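Local atomic coordinates of guanine nucleotide exchange protein (Legionella pneumophila, PDB entry 1XSZ), a protein that probably acts as a guanine nucleotide exchange factor for Arf GTPases, through a Sec7 domain whose active site is covered by a cap. Residues A[128-133]-A[171-176]; A[163-168]-A[177-182]; A[240-245]-A[268-273]. All blocks are in the same frame, centred on the assembly; numbering follows the deposited sequence.

In the fold
Within the Sec7 range, residues 128-133 lead into helix 131-149, and interaction 1 brings 171-176, the loop after helix 161-167, back to that helix's N-terminal end. Interaction 2 joins helix 161-167 to the start of helix 179-191, closing the same loop from both its ends. Their segments alternate along the chain, so the two contacts cross; they touch through F177, whose ring packs on V128, A133, G171 and N172. Interaction 3 follows in series within the C-terminal capping range, tying the outermost strand 243-248 to the turn between strands 260-268 and 274-280. Its centre lies about 42 Å from that of interaction 1 and 48 Å from that of interaction 2.

Interaction 1: A[128-133]-A[171-176]; sequences VSNADA and GNNGGD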
loop_
_atom_site.group_PDB
_atom_site.type_symbol
_atom_site.label_atom_id
_atom_site.label_comp_id
_atom_site.label_asym_id
_atom_site.label_seq_id
_atom_site.Cartn_x
_atom_site.Cartn_y
_atom_site.Cartn_z
ATOM N N VAL A 128 24.629 -9.513 0.519
ATOM C CA VAL A 128 24.700 -8.096 0.168
ATOM C C VAL A 128 25.491 -7.291 1.196
ATOM O O VAL A 128 25.681 -7.731 2.328
ATOM C CB VAL A 128 23.287 -7.481 0.041
ATOM C CG1 VAL A 128 22.529 -8.156 -1.086
ATOM C CG2 VAL A 128 22.533 -7.633 1.350
ATOM N N SER A 129 25.944 -6.107 0.795
ATOM C CA SER A 129 26.720 -5.243 1.678
ATOM C C SER A 129 25.879 -4.729 2.845
ATOM O O SER A 129 26.324 -4.744 3.994
ATOM C CB SER A 129 27.291 -4.061 0.892
ATOM O OG SER A 129 28.096 -3.238 1.719
ATOM N N ASN A 130 24.670 -4.263 2.548
ATOM C CA ASN A 130 23.774 -3.762 3.585
ATOM C C ASN A 130 22.308 -3.953 3.208
ATOM O O ASN A 130 21.999 -4.531 2.166
ATOM C CB ASN A 130 24.046 -2.282 3.871
ATOM C CG ASN A 130 24.115 -1.441 2.614
ATOM O OD1 ASN A 130 23.270 -1.552 1.725
ATOM N ND2 ASN A 130 25.120 -0.580 2.539
ATOM N N ALA A 131 21.413 -3.470 4.064
ATOM C CA ALA A 131 19.977 -3.595 3.827
ATOM C C ALA A 131 19.536 -2.807 2.600
ATOM O O ALA A 131 18.649 -3.241 1.864
ATOM C CB ALA A 131 19.204 -3.126 5.055
ATOM N N ASP A 132 20.147 -1.646 2.383
ATOM C CA ASP A 132 19.807 -0.815 1.235
ATOM C C ASP A 132 20.121 -1.552 -0.059
ATOM O O ASP A 132 19.404 -1.422 -1.052
ATOM C CB ASP A 132 20.584 0.502 1.275
ATOM C CG ASP A 132 20.220 1.356 2.471
ATOM O OD1 ASP A 132 19.019 1.651 2.643
ATOM O OD2 ASP A 132 21.132 1.734 3.238
ATOM N N ALA A 133 21.198 -2.327 -0.049
ATOM C CA ALA A 133 21.587 -3.085 -1.227
ATOM C C ALA A 133 20.554 -4.177 -1.476
ATOM O O ALA A 133 20.212 -4.469 -2.622
ATOM C CB ALA A 133 22.971 -3.696 -1.025
ATOM N N GLY A 171 25.487 -0.447 -7.247
ATOM C CA GLY A 171 24.300 -0.572 -6.420
ATOM C C GLY A 171 24.493 -1.322 -5.117
ATOM O O GLY A 171 23.634 -1.283 -4.234
ATOM N N ASN A 172 25.619 -2.013 -4.989
ATOM C CA ASN A 172 25.899 -2.766 -3.775
ATOM C C ASN A 172 26.714 -1.905 -2.814
ATOM O O ASN A 172 27.923 -2.092 -2.661
ATOM C CB ASN A 172 26.648 -4.054 -4.124
ATOM C CG ASN A 172 26.788 -4.990 -2.939
ATOM O OD1 ASN A 172 26.025 -4.914 -1.976
ATOM N ND2 ASN A 172 27.761 -5.892 -3.012
ATOM N N ASN A 173 26.036 -0.950 -2.184
ATOM C CA ASN A 173 26.658 -0.037 -1.233
ATOM C C ASN A 173 27.865 0.661 -1.852
ATOM O O ASN A 173 28.928 0.748 -1.235
ATOM C CB ASN A 173 27.088 -0.800 0.023
ATOM C CG ASN A 173 27.472 0.121 1.168
ATOM O OD1 ASN A 173 27.884 -0.337 2.233
ATOM N ND2 ASN A 173 27.330 1.424 0.958
ATOM N N GLY A 174 27.696 1.158 -3.072
ATOM C CA GLY A 174 28.785 1.839 -3.749
ATOM C C GLY A 174 29.579 0.915 -4.648
ATOM O O GLY A 174 30.172 1.350 -5.636
ATOM N N GLY A 175 29.602 -0.369 -4.302
ATOM C CA GLY A 175 30.325 -1.336 -5.106
ATOM C C GLY A 175 29.371 -2.102 -6.000
ATOM O O GLY A 175 28.210 -1.720 -6.138
ATOM N N ASP A 176 29.849 -3.180 -6.612
ATOM C CA ASP A 176 29.002 -3.978 -7.489
ATOM C C ASP A 176 28.617 -5.297 -6.844
ATOM O O ASP A 176 29.251 -5.751 -5.889
ATOM C CB ASP A 176 29.713 -4.289 -8.811
ATOM C CG ASP A 176 30.203 -3.047 -9.525
ATOM O OD1 ASP A 176 29.506 -2.014 -9.482
ATOM O OD2 ASP A 176 31.288 -3.116 -10.143
HETATM O O HOH W 1 23.500 -0.080 -0.781
#
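A133 and N172 bring the two backbones closest, CA to CA 5.0 Å, where the start of helix 131-149 passes a type I' turn running from N172 to G175. That turn is held by reciprocal backbone bonds between N172 and G175, and G171 and N172 together face G175 as a classic beta bulge. The positive phi values of N173 and G174 are those of such a turn.

N172 makes the direct hydrogen bond between the segments. Its CG stands anti to the backbone N (chi1 -171°), and OD1 accepts the backbone N of S129 at 3.0 Å. The bond is fairly straight, 159° at the hydrogen, and uses a lone pair in the carbonyl plane. On the other branch, N172 ND2 donates to D176 O at 3.2 Å; the acceptor lies in the amide plane, although the donor sits above the plane of the D176 carbonyl. Bonds at both ends fix the rotation of the amide. The methyl of A133 packs beside it, CB to N172 OD1 3.4 Å.

N130 works on the helix side. With CG between the backbone N and the carbonyl carbon (chi1 49°), its OD1 takes the backbone N of A133 at 2.8 Å, nearly in line with the C=O bond. The same oxygen accepts a hydrogen bond from a water at 2.9 Å, and that water accepts a weak bond from N173 N at 3.0 Å. S129 OG lies 3.1 Å from N173 CB.

The arrangement is an asparagine N-cap of helix 131-149, lying against the bulged type I' turn that precedes helix 179-191 in the Sec7 domain.

Interaction 2: A[163-168]-A[177-182]; sequences GLKRNL and FDAKFL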
loop_
_atom_site.group_PDB
_atom_site.type_symbol
_atom_site.label_atom_id
_atom_site.label_comp_id
_atom_site.label_asym_id
_atom_site.label_seq_id
_atom_site.Cartn_x
_atom_site.Cartn_y
_atom_site.Cartn_z
ATOM N N GLY A 163 22.275 -6.380 -19.383
ATOM C CA GLY A 163 21.629 -5.124 -19.045
ATOM C C GLY A 163 21.424 -5.007 -17.542
ATOM O O GLY A 163 21.549 -3.928 -16.967
ATOM N N LEU A 164 21.095 -6.122 -16.896
ATOM C CA LEU A 164 20.893 -6.112 -15.454
ATOM C C LEU A 164 22.198 -5.733 -14.753
ATOM O O LEU A 164 22.207 -4.893 -13.857
ATOM C CB LEU A 164 20.429 -7.489 -14.959
ATOM C CG LEU A 164 20.232 -7.594 -13.441
ATOM C CD1 LEU A 164 19.077 -6.700 -12.997
ATOM C CD2 LEU A 164 19.960 -9.044 -13.056
ATOM N N LYS A 165 23.296 -6.351 -15.178
ATOM C CA LYS A 165 24.597 -6.076 -14.582
ATOM C C LYS A 165 25.018 -4.625 -14.789
ATOM O O LYS A 165 25.544 -3.992 -13.876
ATOM C CB LYS A 165 25.652 -7.030 -15.156
ATOM C CG LYS A 165 25.438 -8.478 -14.725
ATOM C CD LYS A 165 26.545 -9.415 -15.207
ATOM C CE LYS A 165 26.511 -9.617 -16.710
ATOM N NZ LYS A 165 27.564 -10.580 -17.148
ATOM N N ARG A 166 24.769 -4.094 -15.981
ATOM C CA ARG A 166 25.136 -2.714 -16.273
ATOM C C ARG A 166 24.351 -1.726 -15.418
ATOM O O ARG A 166 24.915 -0.791 -14.846
ATOM C CB ARG A 166 24.902 -2.398 -17.756
ATOM C CG ARG A 166 25.234 -0.957 -18.120
ATOM C CD ARG A 166 25.013 -0.637 -19.598
ATOM N NE ARG A 166 23.608 -0.694 -19.995
ATOM C CZ ARG A 166 23.025 -1.753 -20.546
ATOM N NH1 ARG A 166 23.725 -2.857 -20.771
ATOM N NH2 ARG A 166 21.741 -1.707 -20.879
ATOM N N ASN A 167 23.045 -1.942 -15.322
ATOM C CA ASN A 167 22.191 -1.048 -14.558
ATOM C C ASN A 167 22.386 -1.080 -13.047
ATOM O O ASN A 167 22.107 -0.090 -12.365
ATOM C CB ASN A 167 20.727 -1.314 -14.919
ATOM C CG ASN A 167 20.324 -0.637 -16.214
ATOM O OD1 ASN A 167 20.108 0.578 -16.249
ATOM N ND2 ASN A 167 20.238 -1.410 -17.288
ATOM N N LEU A 168 22.869 -2.200 -12.517
ATOM C CA LEU A 168 23.080 -2.304 -11.078
ATOM C C LEU A 168 24.496 -1.974 -10.628
ATOM O O LEU A 168 24.826 -2.136 -9.453
ATOM C CB LEU A 168 22.696 -3.700 -10.576
ATOM C CG LEU A 168 21.194 -4.000 -10.560
ATOM C CD1 LEU A 168 20.950 -5.368 -9.946
ATOM C CD2 LEU A 168 20.464 -2.934 -9.761
ATOM N N PHE A 177 27.552 -5.898 -7.366
ATOM C CA PHE A 177 27.100 -7.201 -6.900
ATOM C C PHE A 177 27.916 -8.177 -7.739
ATOM O O PHE A 177 28.321 -7.844 -8.854
ATOM C CB PHE A 177 25.610 -7.405 -7.206
ATOM C CG PHE A 177 24.697 -6.495 -6.438
ATOM C CD1 PHE A 177 24.398 -6.752 -5.105
ATOM C CD2 PHE A 177 24.142 -5.373 -7.047
ATOM C CE1 PHE A 177 23.564 -5.907 -4.386
ATOM C CE2 PHE A 177 23.306 -4.520 -6.336
ATOM C CZ PHE A 177 23.016 -4.786 -5.003
ATOM N N ASP A 178 28.169 -9.371 -7.216
ATOM C CA ASP A 178 28.927 -10.359 -7.974
ATOM C C ASP A 178 28.203 -10.673 -9.279
ATOM O O ASP A 178 26.989 -10.887 -9.290
ATOM C CB ASP A 178 29.108 -11.640 -7.158
ATOM C CG ASP A 178 30.136 -11.487 -6.053
ATOM O OD1 ASP A 178 30.354 -12.463 -5.303
ATOM O OD2 ASP A 178 30.729 -10.392 -5.934
ATOM N N ALA A 179 28.953 -10.695 -10.374
ATOM C CA ALA A 179 28.395 -10.969 -11.695
ATOM C C ALA A 179 27.615 -12.278 -11.747
ATOM O O ALA A 179 26.512 -12.330 -12.296
ATOM C CB ALA A 179 29.512 -10.991 -12.733
ATOM N N LYS A 180 28.181 -13.334 -11.173
ATOM C CA LYS A 180 27.527 -14.636 -11.190
ATOM C C LYS A 180 26.290 -14.667 -10.306
ATOM O O LYS A 180 25.390 -15.485 -10.508
ATOM C CB LYS A 180 28.521 -15.725 -10.778
ATOM C CG LYS A 180 29.748 -15.773 -11.685
ATOM C CD LYS A 180 29.339 -15.787 -13.153
ATOM C CE LYS A 180 30.517 -15.500 -14.067
ATOM N NZ LYS A 180 30.094 -15.393 -15.490
ATOM N N PHE A 181 26.244 -13.776 -9.326
ATOM C CA PHE A 181 25.087 -13.692 -8.449
ATOM C C PHE A 181 23.940 -13.096 -9.266
ATOM O O PHE A 181 22.811 -13.598 -9.243
ATOM C CB PHE A 181 25.391 -12.794 -7.249
ATOM C CG PHE A 181 24.188 -12.483 -6.410
ATOM C CD1 PHE A 181 23.555 -13.477 -5.673
ATOM C CD2 PHE A 181 23.671 -11.193 -6.375
ATOM C CE1 PHE A 181 22.422 -13.191 -4.910
ATOM C CE2 PHE A 181 22.543 -10.897 -5.620
ATOM C CZ PHE A 181 21.917 -11.899 -4.885
ATOM N N LEU A 182 24.232 -12.028 -9.999
ATOM C CA LEU A 182 23.211 -11.388 -10.817
ATOM C C LEU A 182 22.759 -12.290 -11.960
ATOM O O LEU A 182 21.584 -12.290 -12.325
ATOM C CB LEU A 182 23.717 -10.044 -11.355
ATOM C CG LEU A 182 23.902 -8.949 -10.299
ATOM C CD1 LEU A 182 24.277 -7.637 -10.981
ATOM C CD2 LEU A 182 22.611 -8.771 -9.507
HETATM O O HOH W 2 26.373 -4.462 -9.452
#
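F177 supplies the flat group, and L168 meets it at one ring atom: L168 CB lies 4.2 Å from F177 CD2, while the L168 carbonyl oxygen comes to the same atom obliquely. Residues outside the two segments meet other ring atoms: N172 and V128 at CE1, G171 at CE2 and A133 at CZ. Beside the ring, one water links the backbones, accepting from F177 N at 2.8 Å and giving a weak bond to L168 O, also at 2.8 Å.

L182 reaches between the helices with its two branches. CD1 touches the backbone of K165, 3.9 Å from its CA, whereas CD2 touches CD1 of L168 at 3.8 Å. On the inner side, L164 CD2 reaches the carbonyl oxygen of L182 at 3.7 Å. K165 runs alongside with its aliphatic part, CD standing 4.2 Å from A179 CB. Its chain then bends at chi3 (-69°), and the NZ groups of K165 and K180 are 5.7 Å apart; E183, in a salt bridge with K180 and a long, weak pair with K165, probably eases the repulsion.

L168 and L182 also pack on helix 131-149, through L136, Q140 and L137. This is the apolar packing of two consecutive helices, joined by a short loop, in the all-helical Sec7 fold.

Interaction 3: A[240-245]-A[268-273]; sequences GDNVKT and DNKTSA
K244 and N269 are set on course to meet by their first torsions: CG of K244 stands between its backbone N and carbonyl carbon (chi1 63°), while CG of N269 lies anti to the carbonyl carbon (chi1 -65°). Beyond CG the lysine chain is extended, and it crosses the asparagine side chain at about a right angle. This extended run carries K244 CD to 3.0 Å from N269 OD1, so the aliphatic chain of the lysine, rather than its amino group, covers the amide.

The backbones are joined beside this crossing. N269 N donates to N242 O at 2.8 Å, 165° at the hydrogen; the CA-H of D268 turns toward the same oxygen. V243 and D268 form an antiparallel, non-hydrogen-bonded pair, CA to CA 4.2 Å, and K244 continues the strand pairing with T267.

D268 holds the turn together. Its OD1 is gripped by two backbone N-H groups, that of K270 at 2.7 Å and that of T271 at 2.9 Å; the first comes nearly along the C-O bond, the second from above the carboxylate plane. OD2 looks back across the contact and accepts from a water at 2.7 Å, and that water accepts in turn from N242 N at 3.0 Å. Both carboxylate oxygens are therefore engaged, one within the turn and one across it. Nearby, N242 ND2 lies 3.8 Å from CG of K270, whose chain, bent at chi2 and chi4, keeps NZ beside the N242 amide.

Backbone bonds from D268 N to A273 O and from S272 N to D268 O close the loop, and T271 adds an ST turn by accepting A273 N at OG1. The whole is a beta-hairpin turn built on an Asx turn, with outermost strand 243-248 alongside strand 260-268 in the antiparallel sheet of the capping domain.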
loop_
_atom_site.group_PDB
_atom_site.type_symbol
_atom_site.label_atom_id
_atom_site.label_comp_id
_atom_site.label_asym_id
_atom_site.label_seq_id
_atom_site.Cartn_x
_atom_site.Cartn_y
_atom_site.Cartn_z
ATOM N N GLY A 240 -12.416 23.599 2.566
ATOM C CA GLY A 240 -12.247 24.934 3.108
ATOM C C GLY A 240 -11.167 25.766 2.445
ATOM O O GLY A 240 -10.635 25.401 1.397
ATOM N N ASP A 241 -10.852 26.899 3.065
ATOM C CA ASP A 241 -9.830 27.800 2.552
ATOM C C ASP A 241 -8.581 27.685 3.419
ATOM O O ASP A 241 -7.575 28.348 3.169
ATOM C CB ASP A 241 -10.340 29.246 2.578
ATOM C CG ASP A 241 -11.641 29.424 1.812
ATOM O OD1 ASP A 241 -12.149 30.564 1.761
ATOM O OD2 ASP A 241 -12.157 28.428 1.261
ATOM N N ASN A 242 -8.651 26.832 4.438
ATOM C CA ASN A 242 -7.533 26.634 5.354
ATOM C C ASN A 242 -6.891 25.257 5.217
ATOM O O ASN A 242 -6.319 24.738 6.174
ATOM C CB ASN A 242 -8.002 26.825 6.799
ATOM C CG ASN A 242 -8.646 28.176 7.028
ATOM O OD1 ASN A 242 -8.022 29.217 6.824
ATOM N ND2 ASN A 242 -9.905 28.167 7.452
ATOM N N VAL A 243 -6.988 24.669 4.031
ATOM C CA VAL A 243 -6.403 23.355 3.800
ATOM C C VAL A 243 -5.028 23.480 3.160
ATOM O O VAL A 243 -4.879 24.068 2.088
ATOM C CB VAL A 243 -7.299 22.486 2.887
ATOM C CG1 VAL A 243 -6.651 21.124 2.661
ATOM C CG2 VAL A 243 -8.667 22.312 3.521
ATOM N N LYS A 244 -4.024 22.931 3.835
ATOM C CA LYS A 244 -2.661 22.962 3.333
ATOM C C LYS A 244 -2.362 21.602 2.720
ATOM O O LYS A 244 -3.014 20.609 3.050
ATOM C CB LYS A 244 -1.672 23.246 4.467
ATOM C CG LYS A 244 -1.650 22.183 5.554
ATOM C CD LYS A 244 -0.530 22.427 6.552
ATOM C CE LYS A 244 -0.462 21.309 7.582
ATOM N NZ LYS A 244 0.674 21.491 8.528
ATOM N N THR A 245 -1.378 21.557 1.833
ATOM C CA THR A 245 -1.019 20.306 1.182
ATOM C C THR A 245 0.475 20.095 1.035
ATOM O O THR A 245 1.255 21.046 0.967
ATOM C CB THR A 245 -1.622 20.217 -0.231
ATOM O OG1 THR A 245 -1.208 21.355 -1.002
ATOM C CG2 THR A 245 -3.135 20.171 -0.169
ATOM N N ASP A 268 -6.231 20.390 7.291
ATOM C CA ASP A 268 -6.927 21.632 7.609
ATOM C C ASP A 268 -6.200 22.243 8.802
ATOM O O ASP A 268 -6.156 21.652 9.880
ATOM C CB ASP A 268 -8.389 21.351 7.964
ATOM C CG ASP A 268 -9.194 22.623 8.157
ATOM O OD1 ASP A 268 -8.842 23.420 9.052
ATOM O OD2 ASP A 268 -10.175 22.825 7.412
ATOM N N ASN A 269 -5.624 23.424 8.598
ATOM C CA ASN A 269 -4.869 24.107 9.644
ATOM C C ASN A 269 -5.677 24.527 10.867
ATOM O O ASN A 269 -5.103 24.883 11.895
ATOM C CB ASN A 269 -4.169 25.338 9.061
ATOM C CG ASN A 269 -3.119 24.975 8.029
ATOM O OD1 ASN A 269 -2.185 24.225 8.315
ATOM N ND2 ASN A 269 -3.265 25.510 6.823
ATOM N N LYS A 270 -7.001 24.481 10.765
ATOM C CA LYS A 270 -7.850 24.882 11.882
ATOM C C LYS A 270 -8.503 23.723 12.628
ATOM O O LYS A 270 -8.637 23.766 13.850
ATOM C CB LYS A 270 -8.929 25.851 11.391
ATOM C CG LYS A 270 -8.370 27.137 10.805
ATOM C CD LYS A 270 -7.541 27.894 11.834
ATOM C CE LYS A 270 -6.834 29.084 11.207
ATOM N NZ LYS A 270 -5.883 28.659 10.142
ATOM N N THR A 271 -8.906 22.690 11.896
ATOM C CA THR A 271 -9.558 21.534 12.503
ATOM C C THR A 271 -8.624 20.335 12.632
ATOM O O THR A 271 -8.921 19.385 13.358
ATOM C CB THR A 271 -10.779 21.099 11.676
ATOM O OG1 THR A 271 -10.344 20.664 10.381
ATOM C CG2 THR A 271 -11.750 22.260 11.509
ATOM N N SER A 272 -7.501 20.385 11.922
ATOM C CA SER A 272 -6.514 19.310 11.933
ATOM C C SER A 272 -6.996 18.086 11.159
ATOM O O SER A 272 -6.333 17.048 11.151
ATOM C CB SER A 272 -6.158 18.914 13.369
ATOM O OG SER A 272 -5.483 19.970 14.030
ATOM N N ALA A 273 -8.151 18.209 10.513
ATOM C CA ALA A 273 -8.687 17.110 9.717
ATOM C C ALA A 273 -7.653 16.820 8.637
ATOM O O ALA A 273 -6.994 17.734 8.142
ATOM C CB ALA A 273 -10.012 17.514 9.083
HETATM O O HOH W 3 -10.636 24.996 5.826
#